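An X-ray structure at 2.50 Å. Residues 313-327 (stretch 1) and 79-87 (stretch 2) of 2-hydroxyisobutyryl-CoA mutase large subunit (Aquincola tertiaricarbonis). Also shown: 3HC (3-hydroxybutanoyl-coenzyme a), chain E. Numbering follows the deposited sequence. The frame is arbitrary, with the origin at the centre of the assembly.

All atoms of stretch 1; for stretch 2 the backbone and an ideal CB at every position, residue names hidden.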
ATOM      1  N   PHE A 313      13.342  -8.163 -10.721  1.00 23.35           N
ATOM      2  CA  PHE A 313      13.136  -9.532 -10.225  1.00 22.03           C
ATOM      3  C   PHE A 313      12.977 -10.525 -11.375  1.00 29.91           C
ATOM      4  O   PHE A 313      13.558 -11.614 -11.326  1.00 33.85           O
ATOM      5  CB  PHE A 313      11.929  -9.593  -9.283  1.00 22.07           C
ATOM      6  CG  PHE A 313      11.980  -8.761  -8.017  1.00 21.99           C
ATOM      7  CD1 PHE A 313      13.100  -8.790  -7.187  1.00 24.35           C
ATOM      8  CD2 PHE A 313      10.871  -8.018  -7.605  1.00 23.55           C
ATOM      9  CE1 PHE A 313      13.125  -8.061  -5.989  1.00 23.70           C
ATOM     10  CE2 PHE A 313      10.903  -7.263  -6.427  1.00 24.12           C
ATOM     11  CZ  PHE A 313      12.018  -7.308  -5.616  1.00 22.53           C
ATOM     12  N   ARG A 314      12.211 -10.141 -12.421  1.00 25.62           N
ATOM     13  CA  ARG A 314      11.952 -10.954 -13.614  1.00 25.54           C
ATOM     14  C   ARG A 314      13.208 -11.065 -14.450  1.00 31.95           C
ATOM     15  O   ARG A 314      13.548 -12.169 -14.897  1.00 33.09           O
ATOM     16  CB  ARG A 314      10.764 -10.396 -14.416  1.00 22.68           C
ATOM     17  CG  ARG A 314       9.464 -10.411 -13.612  1.00 23.03           C
ATOM     18  CD  ARG A 314       8.370  -9.574 -14.240  1.00 26.94           C
ATOM     19  NE  ARG A 314       7.569 -10.346 -15.193  1.00 33.79           N
ATOM     20  CZ  ARG A 314       7.710 -10.300 -16.512  1.00 37.57           C
ATOM     21  NH1 ARG A 314       8.630  -9.513 -17.064  1.00 21.61           N
ATOM     22  NH2 ARG A 314       6.927 -11.037 -17.293  1.00 20.32           N
ATOM     23  N   ALA A 315      13.956  -9.948 -14.584  1.00 29.80           N
ATOM     24  CA  ALA A 315      15.255  -9.926 -15.286  1.00 30.16           C
ATOM     25  C   ALA A 315      16.267 -10.834 -14.592  1.00 30.65           C
ATOM     26  O   ALA A 315      16.957 -11.577 -15.262  1.00 32.11           O
ATOM     27  CB  ALA A 315      15.796  -8.506 -15.363  1.00 30.46           C
ATOM     28  N   LEU A 316      16.338 -10.793 -13.256  1.00 25.47           N
ATOM     29  CA  LEU A 316      17.242 -11.645 -12.463  1.00 25.12           C
ATOM     30  C   LEU A 316      16.971 -13.116 -12.721  1.00 31.37           C
ATOM     31  O   LEU A 316      17.909 -13.868 -12.956  1.00 33.36           O
ATOM     32  CB  LEU A 316      17.085 -11.347 -10.956  1.00 23.57           C
ATOM     33  CG  LEU A 316      17.912 -10.187 -10.434  1.00 25.36           C
ATOM     34  CD1 LEU A 316      17.314  -9.628  -9.169  1.00 22.80           C
ATOM     35  CD2 LEU A 316      19.360 -10.600 -10.244  1.00 26.67           C
ATOM     36  N   ARG A 317      15.683 -13.528 -12.709  1.00 27.44           N
ATOM     37  CA  ARG A 317      15.281 -14.912 -12.964  1.00 26.17           C
ATOM     38  C   ARG A 317      15.691 -15.371 -14.341  1.00 31.77           C
ATOM     39  O   ARG A 317      16.136 -16.516 -14.476  1.00 34.13           O
ATOM     40  CB  ARG A 317      13.776 -15.099 -12.771  1.00 23.73           C
ATOM     41  CG  ARG A 317      13.388 -15.483 -11.348  1.00 20.87           C
ATOM     42  CD  ARG A 317      12.030 -16.161 -11.271  1.00 18.23           C
ATOM     43  NE  ARG A 317      10.969 -15.266 -11.735  1.00 30.88           N
ATOM     44  CZ  ARG A 317      10.263 -14.457 -10.952  1.00 38.21           C
ATOM     45  NH1 ARG A 317      10.433 -14.480  -9.637  1.00 28.80           N
ATOM     46  NH2 ARG A 317       9.358 -13.646 -11.473  1.00 24.26           N
ATOM     47  N   ARG A 318      15.543 -14.488 -15.368  1.00 27.31           N
ATOM     48  CA  ARG A 318      15.889 -14.784 -16.768  1.00 27.94           C
ATOM     49  C   ARG A 318      17.398 -14.916 -16.954  1.00 32.29           C
ATOM     50  O   ARG A 318      17.851 -15.868 -17.589  1.00 32.83           O
ATOM     51  CB  ARG A 318      15.297 -13.730 -17.728  1.00 28.10           C
ATOM     52  CG  ARG A 318      15.494 -14.055 -19.218  1.00 36.48           C
ATOM     53  CD  ARG A 318      14.380 -13.490 -20.054  1.00 32.67           C
ATOM     54  NE  ARG A 318      14.640 -12.114 -20.451  1.00 25.12           N
ATOM     55  CZ  ARG A 318      13.708 -11.234 -20.803  1.00 39.82           C
ATOM     56  NH1 ARG A 318      14.056 -10.022 -21.203  1.00 38.84           N
ATOM     57  NH2 ARG A 318      12.423 -11.560 -20.766  1.00 22.53           N
ATOM     58  N   CYS A 319      18.169 -13.957 -16.395  1.00 29.40           N
ATOM     59  CA  CYS A 319      19.635 -13.901 -16.428  1.00 28.78           C
ATOM     60  C   CYS A 319      20.231 -15.135 -15.758  1.00 31.73           C
ATOM     61  O   CYS A 319      21.104 -15.795 -16.330  1.00 31.29           O
ATOM     62  CB  CYS A 319      20.136 -12.611 -15.782  1.00 27.43           C
ATOM     63  SG  CYS A 319      19.756 -11.113 -16.722  1.00 31.09           S
ATOM     64  N   TYR A 320      19.700 -15.474 -14.574  1.00 28.07           N
ATOM     65  CA  TYR A 320      20.100 -16.636 -13.804  1.00 29.34           C
ATOM     66  C   TYR A 320      19.890 -17.923 -14.589  1.00 36.68           C
ATOM     67  O   TYR A 320      20.810 -18.739 -14.635  1.00 38.91           O
ATOM     68  CB  TYR A 320      19.334 -16.698 -12.474  1.00 29.37           C
ATOM     69  CG  TYR A 320      19.637 -17.947 -11.671  1.00 28.66           C
ATOM     70  CD1 TYR A 320      20.854 -18.098 -11.011  1.00 29.76           C
ATOM     71  CD2 TYR A 320      18.709 -18.983 -11.579  1.00 27.79           C
ATOM     72  CE1 TYR A 320      21.136 -19.239 -10.259  1.00 27.81           C
ATOM     73  CE2 TYR A 320      18.977 -20.125 -10.833  1.00 28.22           C
ATOM     74  CZ  TYR A 320      20.195 -20.250 -10.178  1.00 32.93           C
ATOM     75  OH  TYR A 320      20.467 -21.373  -9.447  1.00 31.10           O
ATOM     76  N   ALA A 321      18.687 -18.106 -15.203  1.00 33.56           N
ATOM     77  CA  ALA A 321      18.383 -19.291 -16.016  1.00 34.41           C
ATOM     78  C   ALA A 321      19.404 -19.453 -17.144  1.00 38.67           C
ATOM     79  O   ALA A 321      19.995 -20.538 -17.282  1.00 37.30           O
ATOM     80  CB  ALA A 321      16.991 -19.196 -16.591  1.00 34.64           C
ATOM     81  N   LYS A 322      19.648 -18.344 -17.905  1.00 33.51           N
ATOM     82  CA  LYS A 322      20.565 -18.308 -19.039  1.00 33.47           C
ATOM     83  C   LYS A 322      21.998 -18.649 -18.655  1.00 36.54           C
ATOM     84  O   LYS A 322      22.644 -19.398 -19.377  1.00 35.47           O
ATOM     85  CB  LYS A 322      20.458 -16.972 -19.794  1.00 34.34           C
ATOM     86  CG  LYS A 322      19.157 -16.850 -20.571  1.00 36.95           C
ATOM     87  CD  LYS A 322      18.931 -15.482 -21.202  1.00 39.17           C
ATOM     88  CE  LYS A 322      17.743 -15.553 -22.141  1.00 32.68           C
ATOM     89  NZ  LYS A 322      17.591 -14.319 -22.956  1.00 40.86           N
ATOM     90  N   ILE A 323      22.470 -18.132 -17.499  1.00 33.55           N
ATOM     91  CA  ILE A 323      23.832 -18.344 -16.971  1.00 32.61           C
ATOM     92  C   ILE A 323      24.031 -19.817 -16.622  1.00 36.45           C
ATOM     93  O   ILE A 323      25.001 -20.426 -17.068  1.00 36.85           O
ATOM     94  CB  ILE A 323      24.117 -17.406 -15.758  1.00 33.67           C
ATOM     95  CG1 ILE A 323      24.205 -15.919 -16.191  1.00 33.64           C
ATOM     96  CG2 ILE A 323      25.368 -17.821 -14.994  1.00 33.66           C
ATOM     97  CD1 ILE A 323      24.036 -14.886 -14.956  1.00 33.29           C
ATOM     98  N   MET A 324      23.106 -20.380 -15.829  1.00 33.17           N
ATOM     99  CA  MET A 324      23.126 -21.773 -15.381  1.00 33.76           C
ATOM    100  C   MET A 324      23.084 -22.771 -16.541  1.00 37.99           C
ATOM    101  O   MET A 324      23.915 -23.688 -16.584  1.00 38.75           O
ATOM    102  CB  MET A 324      22.011 -22.022 -14.341  1.00 35.49           C
ATOM    103  CG  MET A 324      22.159 -21.171 -13.072  1.00 37.84           C
ATOM    104  SD  MET A 324      23.828 -21.102 -12.314  1.00 42.43           S
ATOM    105  CE  MET A 324      23.852 -22.599 -11.494  1.00 39.33           C
ATOM    106  N   LYS A 325      22.195 -22.537 -17.523  1.00 34.35           N
ATOM    107  CA  LYS A 325      22.083 -23.374 -18.710  1.00 36.45           C
ATOM    108  C   LYS A 325      23.253 -23.189 -19.655  1.00 41.67           C
ATOM    109  O   LYS A 325      23.928 -24.169 -19.972  1.00 42.54           O
ATOM    110  CB  LYS A 325      20.755 -23.128 -19.462  1.00 39.86           C
ATOM    111  CG  LYS A 325      20.491 -24.171 -20.557  1.00 49.31           C
ATOM    112  CD  LYS A 325      19.541 -23.674 -21.640  1.00 55.89           C
ATOM    113  CE  LYS A 325      18.811 -24.824 -22.259  1.00 66.23           C
ATOM    114  NZ  LYS A 325      17.552 -24.381 -22.909  1.00 74.34           N
ATOM    115  N   GLU A 326      23.464 -21.946 -20.148  1.00 37.78           N
ATOM    116  CA  GLU A 326      24.481 -21.646 -21.156  1.00 38.28           C
ATOM    117  C   GLU A 326      25.904 -21.640 -20.677  1.00 46.09           C
ATOM    118  O   GLU A 326      26.764 -22.220 -21.355  1.00 48.76           O
ATOM    119  CB  GLU A 326      24.150 -20.382 -21.964  1.00 38.97           C
ATOM    120  CG  GLU A 326      22.802 -20.412 -22.686  1.00 47.75           C
ATOM    121  CD  GLU A 326      22.503 -21.458 -23.752  1.00 66.32           C
ATOM    122  OE1 GLU A 326      23.437 -21.859 -24.488  1.00 63.07           O
ATOM    123  OE2 GLU A 326      21.311 -21.814 -23.905  1.00 62.44           O
ATOM    124  N   ARG A 327      26.173 -21.005 -19.522  1.00 41.61           N
ATOM    125  CA  ARG A 327      27.527 -20.899 -18.988  1.00 41.32           C
ATOM    126  C   ARG A 327      27.943 -22.107 -18.137  1.00 45.45           C
ATOM    127  O   ARG A 327      29.101 -22.509 -18.186  1.00 46.07           O
ATOM    128  CB  ARG A 327      27.684 -19.578 -18.211  1.00 39.49           C
ATOM    129  CG  ARG A 327      29.118 -19.256 -17.793  1.00 43.24           C
ATOM    130  CD  ARG A 327      29.147 -18.353 -16.578  1.00 46.34           C
ATOM    131  NE  ARG A 327      30.523 -18.075 -16.193  1.00 56.67           N
ATOM    132  CZ  ARG A 327      31.124 -16.911 -16.407  1.00 64.84           C
ATOM    133  NH1 ARG A 327      32.384 -16.740 -16.062  1.00 47.99           N
ATOM    134  NH2 ARG A 327      30.439 -15.880 -16.887  1.00 56.79           N
ATOM    135  N   UNK A  79       8.742 -22.774 -16.102  1.00 33.46           N
ATOM    136  CA  UNK A  79       9.328 -23.195 -17.368  1.00 33.90           C
ATOM    137  C   UNK A  79      10.396 -22.197 -17.727  1.00 36.11           C
ATOM    138  O   UNK A  79      10.204 -21.012 -17.505  1.00 35.94           O
ATOM    139  CB  UNK A  79       8.278 -23.306 -18.476  1.00 33.90           C
ATOM    140  N   UNK A  80      11.526 -22.683 -18.268  1.00 32.53           N
ATOM    141  CA  UNK A  80      12.703 -21.911 -18.674  1.00 32.19           C
ATOM    142  C   UNK A  80      12.348 -20.766 -19.644  1.00 34.88           C
ATOM    143  O   UNK A  80      11.529 -21.010 -20.538  1.00 35.30           O
ATOM    144  CB  UNK A  80      13.729 -22.841 -19.325  1.00 32.19           C
ATOM    145  N   UNK A  81      12.936 -19.531 -19.527  1.00 30.13           N
ATOM    146  CA  UNK A  81      13.916 -19.057 -18.545  1.00 28.57           C
ATOM    147  C   UNK A  81      13.366 -18.558 -17.209  1.00 30.58           C
ATOM    148  O   UNK A  81      14.075 -17.835 -16.500  1.00 26.85           O
ATOM    149  CB  UNK A  81      14.727 -17.924 -19.178  1.00 28.57           C
ATOM    150  N   UNK A  82      12.125 -18.970 -16.843  1.00 29.31           N
ATOM    151  CA  UNK A  82      11.470 -18.647 -15.558  1.00 29.63           C
ATOM    152  C   UNK A  82      11.229 -17.168 -15.260  1.00 34.35           C
ATOM    153  O   UNK A  82      11.042 -16.806 -14.106  1.00 33.29           O
ATOM    154  CB  UNK A  82      12.317 -19.222 -14.420  1.00 29.63           C
ATOM    155  N   UNK A  83      11.166 -16.322 -16.288  1.00 32.28           N
ATOM    156  CA  UNK A  83      10.866 -14.887 -16.134  1.00 30.39           C
ATOM    157  C   UNK A  83       9.583 -14.678 -15.281  1.00 33.32           C
ATOM    158  O   UNK A  83       9.564 -13.835 -14.373  1.00 32.05           O
ATOM    159  CB  UNK A  83      10.699 -14.236 -17.508  1.00 30.39           C
ATOM    160  N   UNK A  84       8.537 -15.488 -15.553  1.00 29.08           N
ATOM    161  CA  UNK A  84       7.216 -15.434 -14.908  1.00 27.94           C
ATOM    162  C   UNK A  84       7.094 -16.122 -13.526  1.00 32.76           C
ATOM    163  O   UNK A  84       6.052 -16.023 -12.887  1.00 33.16           O
ATOM    164  CB  UNK A  84       6.196 -16.071 -15.854  1.00 27.94           C
ATOM    165  N   UNK A  85       8.155 -16.771 -13.059  1.00 28.19           N
ATOM    166  CA  UNK A  85       8.148 -17.410 -11.756  1.00 26.54           C
ATOM    167  C   UNK A  85       8.851 -18.750 -11.762  1.00 31.76           C
ATOM    168  O   UNK A  85       8.856 -19.443 -12.789  1.00 32.51           O
ATOM    169  CB  UNK A  85       6.709 -17.587 -11.268  1.00 26.54           C
ATOM    170  N   UNK A  86       9.474 -19.137 -10.621  1.00 27.34           N
ATOM    171  CA  UNK A  86      10.194 -20.431 -10.583  1.00 28.79           C
ATOM    172  C   UNK A  86       9.284 -21.674 -10.515  1.00 36.78           C
ATOM    173  O   UNK A  86       9.738 -22.782 -10.830  1.00 37.99           O
ATOM    174  CB  UNK A  86      11.132 -20.445  -9.374  1.00 28.79           C
ATOM    175  N   UNK A  87       8.011 -21.496 -10.093  1.00 33.54           N
ATOM    176  CA  UNK A  87       7.033 -22.575  -9.962  1.00 34.33           C
ATOM    177  C   UNK A  87       5.849 -22.374 -10.931  1.00 37.41           C
ATOM    178  O   UNK A  87       5.479 -21.234 -11.216  1.00 35.04           O
ATOM    179  CB  UNK A  87       6.529 -22.653  -8.520  1.00 34.33           C
TER
HETATM  180  N1A 3HC E 801       3.711 -25.599  -5.492  0.50 46.88           N
HETATM  181  C2A 3HC E 801       4.288 -26.834  -4.911  0.50 45.91           C
HETATM  182  N3A 3HC E 801       5.340 -26.546  -3.928  0.50 44.89           N
HETATM  183  C4A 3HC E 801       5.694 -25.276  -3.617  0.50 45.41           C
HETATM  184  C5A 3HC E 801       5.114 -24.208  -4.204  0.50 46.16           C
HETATM  185  C6A 3HC E 801       4.155 -24.379  -5.140  0.50 45.41           C
HETATM  186  N6A 3HC E 801       3.622 -23.287  -5.687  0.50 43.70           N
HETATM  187  N7A 3HC E 801       5.672 -23.114  -3.675  0.50 44.40           N
HETATM  188  C8A 3HC E 801       6.571 -23.498  -2.774  0.50 42.80           C
HETATM  189  N9A 3HC E 801       6.608 -24.827  -2.760  0.50 42.50           N
HETATM  190  C1B 3HC E 801       7.450 -25.738  -1.927  0.50 38.06           C
HETATM  191  C2B 3HC E 801       8.928 -25.614  -2.238  0.50 35.54           C
HETATM  192  O2B 3HC E 801       9.314 -26.466  -3.321  0.50 35.58           O
HETATM  193  C3B 3HC E 801       9.565 -26.034  -0.924  0.50 38.73           C
HETATM  194  O3B 3HC E 801       9.612 -27.478  -0.812  0.50 44.84           O
HETATM  195  P3B 3HC E 801      10.910 -28.286  -0.292  0.50 43.89           P
HETATM  196  O7A 3HC E 801      11.098 -27.770   1.079  0.50 45.33           O
HETATM  197  O8A 3HC E 801      10.440 -29.691  -0.366  0.50 47.76           O
HETATM  198  O9A 3HC E 801      11.942 -27.906  -1.284  0.50 39.49           O
HETATM  199  C4B 3HC E 801       8.591 -25.510   0.125  0.50 36.96           C
HETATM  200  O4B 3HC E 801       7.298 -25.369  -0.537  0.50 38.51           O
HETATM  201  C5B 3HC E 801       9.082 -24.179   0.723  0.50 34.44           C
HETATM  202  O5B 3HC E 801       8.925 -23.114  -0.242  0.50 33.39           O
HETATM  203  P1A 3HC E 801      10.168 -22.262  -0.859  0.50 33.76           P
HETATM  204  O1A 3HC E 801      11.436 -23.041  -0.829  0.50 34.58           O
HETATM  205  O2A 3HC E 801       9.734 -21.685  -2.143  0.50 32.48           O
HETATM  206  O3A 3HC E 801      10.145 -21.048   0.246  0.50 33.55           O
HETATM  207  P2A 3HC E 801      11.084 -20.890   1.563  0.50 29.74           P
HETATM  208  O4A 3HC E 801      10.656 -19.676   2.273  0.50 28.43           O
HETATM  209  O5A 3HC E 801      11.178 -22.163   2.320  0.50 33.02           O
HETATM  210  O6A 3HC E 801      12.491 -20.646   0.883  0.50 28.82           O
HETATM  211  CBP 3HC E 801      14.405 -19.411   0.056  0.50 27.99           C
HETATM  212  CCP 3HC E 801      12.866 -19.453   0.172  0.50 29.25           C
HETATM  213  CDP 3HC E 801      14.807 -20.565  -0.873  0.50 26.17           C
HETATM  214  CEP 3HC E 801      14.829 -18.099  -0.615  0.50 28.00           C
HETATM  215  CAP 3HC E 801      15.085 -19.590   1.455  0.50 27.59           C
HETATM  216  OAP 3HC E 801      16.526 -19.692   1.407  0.50 27.43           O
HETATM  217  C9P 3HC E 801      14.604 -18.642   2.590  0.50 28.49           C
HETATM  218  O9P 3HC E 801      13.634 -18.929   3.294  0.50 29.02           O
HETATM  219  N8P 3HC E 801      15.361 -17.556   2.816  0.50 28.88           N
HETATM  220  C7P 3HC E 801      15.048 -16.625   3.906  0.50 26.92           C
HETATM  221  C6P 3HC E 801      16.190 -15.639   4.103  0.50 24.04           C
HETATM  222  C5P 3HC E 801      15.868 -14.579   5.161  0.50 21.79           C
HETATM  223  O5P 3HC E 801      14.761 -14.489   5.698  0.50 21.65           O
HETATM  224  N4P 3HC E 801      16.905 -13.779   5.431  0.50 20.57           N
HETATM  225  C3P 3HC E 801      16.818 -12.687   6.390  0.50 22.35           C
HETATM  226  C2P 3HC E 801      17.873 -11.677   6.027  0.50 22.78           C
HETATM  227  S1P 3HC E 801      17.800 -10.211   7.100  0.50 26.37           S
HETATM  228  C1  3HC E 801      19.200  -9.335   6.382  0.50 27.73           C
HETATM  229  O1  3HC E 801      20.253  -9.880   6.058  0.50 27.03           O
HETATM  230  C2  3HC E 801      18.996  -7.838   6.092  0.50 29.36           C
HETATM  231  C3  3HC E 801      19.115  -6.978   7.352  0.50 31.51           C
HETATM  232  O3  3HC E 801      18.168  -7.422   8.318  0.50 33.43           O
HETATM  233  C4  3HC E 801      20.537  -7.025   7.932  0.50 31.00           C

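Position 79 lies beyond the reach of the helix: nothing of stretch 1 comes within 5.5 Å of its ideal CB, so the contact sets no rule, and many residues would serve. It is Arg 79.

At 80 the CA-to-CB bond points toward the helix, but the nearest atom, Lys 325 NZ, is 5.5 Å from the ideal CB. That gap asks for length: an acid to meet the lysine, or an aromatic ring to lie under it. Tyr 80 takes the second course. Lys 325 NZ sits over one ring face, 4.1 Å from the ring centroid, a cation-pi contact, while Tyr 80 CE1 packs 3.6 Å from Ala 321 CB.

Position 81 also points toward the helix, and here space is short: the ideal CB is 3.7 Å from Ala 321 CB and 3.9 Å from Arg 318 CG. A compact apolar group suits it. The peptide bond before it is cis, which strongly favours proline, and Pro 81 is found. Pro 81 CB lies 3.8 Å from Ala 321 CB, and Pro 81 O receives a CA-H...O contact from Arg 318 CA at 3.6 Å.

Position 82 has phi/psi of 61/23, a left-handed conformation in which glycine or asparagine would be easiest. Its ideal CB points sideways, 4.4 Å from Arg 317 CD, leaving room for something larger. Phe 82 CD2 reaches 4.1 Å from Ala 321 CB, which meets the ring at its edge. Phe 82 O takes a weak hydrogen bond from Arg 317 NE (2.8 Å).

At 83 the sideways ideal CB is 4.4 Å from Arg 314 O and 4.5 Å from Arg 318 CD, room for a small or beta-branched residue. Thr 83 places CG2 over one face of the Arg 314 guanidinium. Its main chain contributes too: Arg 317 NH2 donates to Thr 83 O at 2.9 Å, a bond that asks nothing of the side chain.

Position 84 points away, so long polar chains are allowed. Arg 84 NE comes within 4.5 Å of Arg 314 NH2, like charges whose groups are hydrogen-bonded elsewhere in the structure.

Position 85, at 140/149, would jam a CB against the preceding carbonyl, which calls for glycine. Gly 85 lays its CA over one face of the Arg 317 guanidinium.

Position 86 points sideways at phi -75, acceptable to proline among others; Pro 86 CD packs 3.9 Å from Arg 317 CD.

Position 87 is out of the helix's reach; the ligand phosphate nearby would suit a long side chain ending in a donor. Tyr 87 OH lies 2.6 Å from 3HC O2A.

Stretch 2 (79-87) RYPFTRGPY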
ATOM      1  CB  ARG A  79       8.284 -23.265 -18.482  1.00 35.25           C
ATOM      2  CG  ARG A  79       8.548 -24.370 -19.496  1.00 43.62           C
ATOM      3  CD  ARG A  79       7.334 -24.555 -20.377  1.00 60.72           C
ATOM      4  NE  ARG A  79       7.611 -25.337 -21.587  1.00 76.91           N
ATOM      5  CZ  ARG A  79       6.949 -26.434 -21.962  1.00 88.47           C
ATOM      6  NH1 ARG A  79       5.986 -26.936 -21.197  1.00 61.50           N
ATOM      7  NH2 ARG A  79       7.271 -27.059 -23.085  1.00 90.23           N
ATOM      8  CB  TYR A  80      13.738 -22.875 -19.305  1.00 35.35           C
ATOM      9  CG  TYR A  80      15.033 -22.220 -19.752  1.00 37.10           C
ATOM     10  CD1 TYR A  80      16.125 -22.117 -18.888  1.00 38.05           C
ATOM     11  CD2 TYR A  80      15.179 -21.730 -21.046  1.00 37.30           C
ATOM     12  CE1 TYR A  80      17.323 -21.544 -19.307  1.00 37.58           C
ATOM     13  CE2 TYR A  80      16.364 -21.126 -21.461  1.00 37.10           C
ATOM     14  CZ  TYR A  80      17.434 -21.043 -20.593  1.00 41.38           C
ATOM     15  OH  TYR A  80      18.606 -20.483 -21.029  1.00 45.45           O
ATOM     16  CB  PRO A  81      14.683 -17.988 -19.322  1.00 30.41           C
ATOM     17  CG  PRO A  81      13.641 -17.378 -20.211  1.00 36.18           C
ATOM     18  CD  PRO A  81      12.593 -18.444 -20.469  1.00 32.23           C
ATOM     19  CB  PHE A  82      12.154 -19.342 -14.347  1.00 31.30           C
ATOM     20  CG  PHE A  82      12.498 -20.803 -14.535  1.00 33.44           C
ATOM     21  CD1 PHE A  82      11.586 -21.796 -14.201  1.00 35.46           C
ATOM     22  CD2 PHE A  82      13.741 -21.182 -15.028  1.00 35.07           C
ATOM     23  CE1 PHE A  82      11.910 -23.135 -14.358  1.00 36.87           C
ATOM     24  CE2 PHE A  82      14.048 -22.520 -15.221  1.00 38.29           C
ATOM     25  CZ  PHE A  82      13.140 -23.492 -14.864  1.00 36.52           C
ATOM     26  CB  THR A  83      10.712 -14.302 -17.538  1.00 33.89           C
ATOM     27  OG1 THR A  83      11.817 -14.749 -18.340  1.00 26.38           O
ATOM     28  CG2 THR A  83      10.538 -12.757 -17.557  1.00 28.92           C
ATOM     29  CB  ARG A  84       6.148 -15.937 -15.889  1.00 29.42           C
ATOM     30  CG  ARG A  84       6.372 -15.381 -17.300  1.00 37.62           C
ATOM     31  CD  ARG A  84       5.153 -15.471 -18.163  1.00 41.93           C
ATOM     32  NE  ARG A  84       4.136 -14.549 -17.695  1.00 37.28           N
ATOM     33  CZ  ARG A  84       2.849 -14.665 -17.971  1.00 47.80           C
ATOM     34  NH1 ARG A  84       2.415 -15.665 -18.728  1.00 38.77           N
ATOM     35  NH2 ARG A  84       1.979 -13.784 -17.488  1.00 33.39           N
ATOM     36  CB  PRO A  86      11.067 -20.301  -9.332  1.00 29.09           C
ATOM     37  CG  PRO A  86      10.265 -19.431  -8.418  1.00 30.75           C
ATOM     38  CD  PRO A  86       9.568 -18.426  -9.326  1.00 25.65           C
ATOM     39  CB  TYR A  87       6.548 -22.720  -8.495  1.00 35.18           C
ATOM     40  CG  TYR A  87       7.628 -22.664  -7.430  1.00 34.68           C
ATOM     41  CD1 TYR A  87       8.780 -23.443  -7.530  1.00 36.20           C
ATOM     42  CD2 TYR A  87       7.467 -21.883  -6.288  1.00 34.62           C
ATOM     43  CE1 TYR A  87       9.785 -23.374  -6.562  1.00 36.86           C
ATOM     44  CE2 TYR A  87       8.445 -21.843  -5.289  1.00 34.79           C
ATOM     45  CZ  TYR A  87       9.600 -22.595  -5.429  1.00 41.19           C
ATOM     46  OH  TYR A  87      10.558 -22.555  -4.450  1.00 42.01           O
TER
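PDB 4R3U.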